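Local coordinates for protein glucosamine--fructose-6-phosphate aminotransferase [isomerizing] (Francisella tularensis subsp. tularensis, PDB 3TBF) that probably catalyses the formation of glucosamine 6-phosphate from fructose 6-phosphate, with glutamine as nitrogen donor, the deposited fragment being its C-terminal sugar-phosphate isomerase domain, at residues F151-G156 against F167-V172. Sequence-based numbering, arbitrary orientation.
Sequences FMTKAG and FTTQLV
The Thr153 methyl lies over one face of the peptide group joining Thr169 to Gln170, displaced toward its oxygen end: CG2 is 3.4 Å from Thr169 O and 3.7 Å from Thr169 C. The same methyl touches the aliphatic part of Gln170, with Thr153 CG2 4.2 Å from Gln170 CG; the flat carboxamide lies further out, where OE1 hydrogen-bonds to Ser65 OG. The two threonine side chains cross at about a right angle, and Thr153 CB stands 3.6 Å from Thr169 OG1. Ala155 CB reaches that same hydroxyl oxygen, also at 3.6 Å, so two carbons of the loop, Thr153 CB and Ala155 CB, rest against that oxygen at van der Waals distance.

This is where edge strand 149-152 of the five-stranded parallel sheet, order 2-1-3-4-5, in the SIS domain runs out into a loop and helix 165-184 returns past it. In Thr153, chi1 of 56° sets OG1 between backbone N and carbonyl carbon, while CG2, anti to the carbonyl carbon, faces the helix. The hydroxyls do not pair with each other: Thr153 OG1 hydrogen-bonds to Asn137 OD1, which also accepts Ala155 N, and Thr169 OG1 hydrogen-bonds back to Lys165 O one turn earlier. Helix 21-30 adds Ala24 and Thr28 against Thr169.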
ATOM      1  N   PHE A 151     -14.152 -10.976  18.406  1.00 22.53           N
ATOM      2  CA  PHE A 151     -14.703  -9.730  18.843  1.00 22.19           C
ATOM      3  C   PHE A 151     -15.773  -9.309  17.820  1.00 20.87           C
ATOM      4  O   PHE A 151     -15.452  -9.057  16.658  1.00 18.72           O
ATOM      5  CB  PHE A 151     -13.631  -8.671  18.927  1.00 22.30           C
ATOM      6  CG  PHE A 151     -14.139  -7.386  19.427  1.00 26.89           C
ATOM      7  CD1 PHE A 151     -15.283  -6.799  18.866  1.00 31.94           C
ATOM      8  CD2 PHE A 151     -13.543  -6.756  20.482  1.00 33.66           C
ATOM      9  CE1 PHE A 151     -15.802  -5.597  19.334  1.00 31.49           C
ATOM     10  CE2 PHE A 151     -14.085  -5.554  20.977  1.00 34.48           C
ATOM     11  CZ  PHE A 151     -15.209  -4.980  20.376  1.00 32.63           C
HETATM   12  N   MSE A 152     -17.034  -9.216  18.271  1.00 19.43           N
HETATM   13  CA  MSE A 152     -18.127  -8.935  17.382  1.00 18.85           C
HETATM   14  C   MSE A 152     -18.383  -7.423  17.341  1.00 18.49           C
HETATM   15  O   MSE A 152     -18.508  -6.786  18.353  1.00 17.79           O
HETATM   16  CB  MSE A 152     -19.404  -9.626  17.892  1.00 19.61           C
HETATM   17  CG  MSE A 152     -19.281 -11.128  18.135  1.00 20.39           C
HETATM   18 SE   MSE A 152     -18.629 -12.080  16.534  0.60 21.03          SE
HETATM   19  CE  MSE A 152     -20.210 -11.651  15.407  1.00 21.95           C
ATOM     20  N   THR A 153     -18.466  -6.868  16.147  1.00 17.77           N
ATOM     21  CA  THR A 153     -18.993  -5.547  15.943  1.00 17.47           C
ATOM     22  C   THR A 153     -20.516  -5.636  16.033  1.00 18.01           C
ATOM     23  O   THR A 153     -21.072  -6.699  15.984  1.00 17.72           O
ATOM     24  CB  THR A 153     -18.580  -5.011  14.566  1.00 17.20           C
ATOM     25  OG1 THR A 153     -19.016  -5.944  13.552  1.00 18.60           O
ATOM     26  CG2 THR A 153     -17.050  -4.832  14.487  1.00 15.45           C
ATOM     27  N   LYS A 154     -21.186  -4.516  16.237  1.00 19.00           N
ATOM     28  CA  LYS A 154     -22.632  -4.502  16.237  1.00 20.79           C
ATOM     29  C   LYS A 154     -23.061  -3.568  15.158  1.00 22.62           C
ATOM     30  O   LYS A 154     -23.672  -2.549  15.438  1.00 24.57           O
ATOM     31  CB  LYS A 154     -23.191  -3.965  17.517  1.00 19.66           C
ATOM     32  CG  LYS A 154     -22.732  -4.633  18.791  1.00 21.64           C
ATOM     33  CD  LYS A 154     -22.607  -6.090  18.670  1.00 23.77           C
ATOM     34  CE  LYS A 154     -22.951  -6.736  19.927  1.00 28.29           C
ATOM     35  NZ  LYS A 154     -22.104  -7.887  20.198  1.00 30.31           N
ATOM     36  N   ALA A 155     -22.702  -3.871  13.931  1.00 23.93           N
ATOM     37  CA  ALA A 155     -23.106  -3.037  12.838  1.00 25.97           C
ATOM     38  C   ALA A 155     -24.548  -3.329  12.363  1.00 28.25           C
ATOM     39  O   ALA A 155     -25.157  -2.450  11.748  1.00 30.48           O
ATOM     40  CB  ALA A 155     -22.110  -3.149  11.695  1.00 25.13           C
ATOM     41  N   GLY A 156     -25.116  -4.499  12.667  1.00 29.28           N
ATOM     42  CA  GLY A 156     -26.370  -4.925  12.030  1.00 30.32           C
ATOM     43  C   GLY A 156     -26.085  -5.243  10.578  1.00 31.29           C
ATOM     44  O   GLY A 156     -24.952  -5.441  10.231  1.00 32.77           O
ATOM     45  N   PHE A 167     -17.357  -0.361   8.549  1.00 12.31           N
ATOM     46  CA  PHE A 167     -16.040   0.169   8.651  1.00 12.14           C
ATOM     47  C   PHE A 167     -15.798   0.905   9.958  1.00 12.56           C
ATOM     48  O   PHE A 167     -14.801   0.664  10.623  1.00 13.93           O
ATOM     49  CB  PHE A 167     -15.762   1.111   7.498  1.00 12.44           C
ATOM     50  CG  PHE A 167     -14.421   1.780   7.582  1.00 11.97           C
ATOM     51  CD1 PHE A 167     -13.279   1.092   7.292  1.00 13.76           C
ATOM     52  CD2 PHE A 167     -14.322   3.100   7.926  1.00 14.93           C
ATOM     53  CE1 PHE A 167     -12.020   1.738   7.336  1.00 15.64           C
ATOM     54  CE2 PHE A 167     -13.094   3.759   7.976  1.00 15.84           C
ATOM     55  CZ  PHE A 167     -11.940   3.081   7.724  1.00 14.93           C
ATOM     56  N   THR A 168     -16.714   1.792  10.335  1.00 12.58           N
ATOM     57  CA  THR A 168     -16.555   2.534  11.555  1.00 11.71           C
ATOM     58  C   THR A 168     -16.613   1.655  12.794  1.00 11.22           C
ATOM     59  O   THR A 168     -15.816   1.863  13.690  1.00 12.00           O
ATOM     60  CB  THR A 168     -17.531   3.692  11.632  1.00 12.24           C
ATOM     61  OG1 THR A 168     -18.861   3.226  11.370  1.00 12.76           O
ATOM     62  CG2 THR A 168     -17.108   4.789  10.644  1.00  7.52           C
ATOM     63  N   THR A 169     -17.501   0.658  12.811  1.00  9.78           N
ATOM     64  CA  THR A 169     -17.529  -0.291  13.898  1.00  9.20           C
ATOM     65  C   THR A 169     -16.327  -1.204  13.937  1.00  9.33           C
ATOM     66  O   THR A 169     -15.898  -1.638  15.033  1.00  7.83           O
ATOM     67  CB  THR A 169     -18.817  -1.153  13.915  1.00  9.60           C
ATOM     68  OG1 THR A 169     -18.901  -1.948  12.737  1.00  8.67           O
ATOM     69  CG2 THR A 169     -20.055  -0.280  14.029  1.00  6.21           C
ATOM     70  N   GLN A 170     -15.731  -1.504  12.775  1.00  9.91           N
ATOM     71  CA  GLN A 170     -14.461  -2.246  12.811  1.00  9.57           C
ATOM     72  C   GLN A 170     -13.365  -1.404  13.414  1.00  9.58           C
ATOM     73  O   GLN A 170     -12.613  -1.883  14.253  1.00  9.65           O
ATOM     74  CB  GLN A 170     -14.069  -2.779  11.461  1.00 10.67           C
ATOM     75  CG  GLN A 170     -14.951  -3.935  11.005  1.00 10.88           C
ATOM     76  CD  GLN A 170     -14.853  -4.156   9.504  1.00 12.86           C
ATOM     77  OE1 GLN A 170     -14.082  -3.489   8.826  1.00 15.00           O
ATOM     78  NE2 GLN A 170     -15.595  -5.125   8.990  1.00 11.97           N
ATOM     79  N   LEU A 171     -13.304  -0.136  13.055  1.00 10.91           N
ATOM     80  CA  LEU A 171     -12.380   0.783  13.712  1.00 11.71           C
ATOM     81  C   LEU A 171     -12.599   0.822  15.219  1.00 11.58           C
ATOM     82  O   LEU A 171     -11.688   0.689  15.991  1.00 11.54           O
ATOM     83  CB  LEU A 171     -12.555   2.179  13.155  1.00 13.22           C
ATOM     84  CG  LEU A 171     -11.654   2.777  12.030  1.00 14.68           C
ATOM     85  CD1 LEU A 171     -10.641   1.856  11.427  1.00 12.92           C
ATOM     86  CD2 LEU A 171     -12.491   3.426  10.965  1.00 15.74           C
ATOM     87  N   VAL A 172     -13.823   0.993  15.659  1.00 11.67           N
ATOM     88  CA  VAL A 172     -14.056   1.063  17.071  1.00 11.92           C
ATOM     89  C   VAL A 172     -13.629  -0.243  17.766  1.00 12.37           C
ATOM     90  O   VAL A 172     -12.954  -0.200  18.792  1.00 12.55           O
ATOM     91  CB  VAL A 172     -15.523   1.432  17.377  1.00 13.12           C
ATOM     92  CG1 VAL A 172     -15.874   1.176  18.819  1.00 14.49           C
ATOM     93  CG2 VAL A 172     -15.772   2.883  17.085  1.00 10.43           C
TER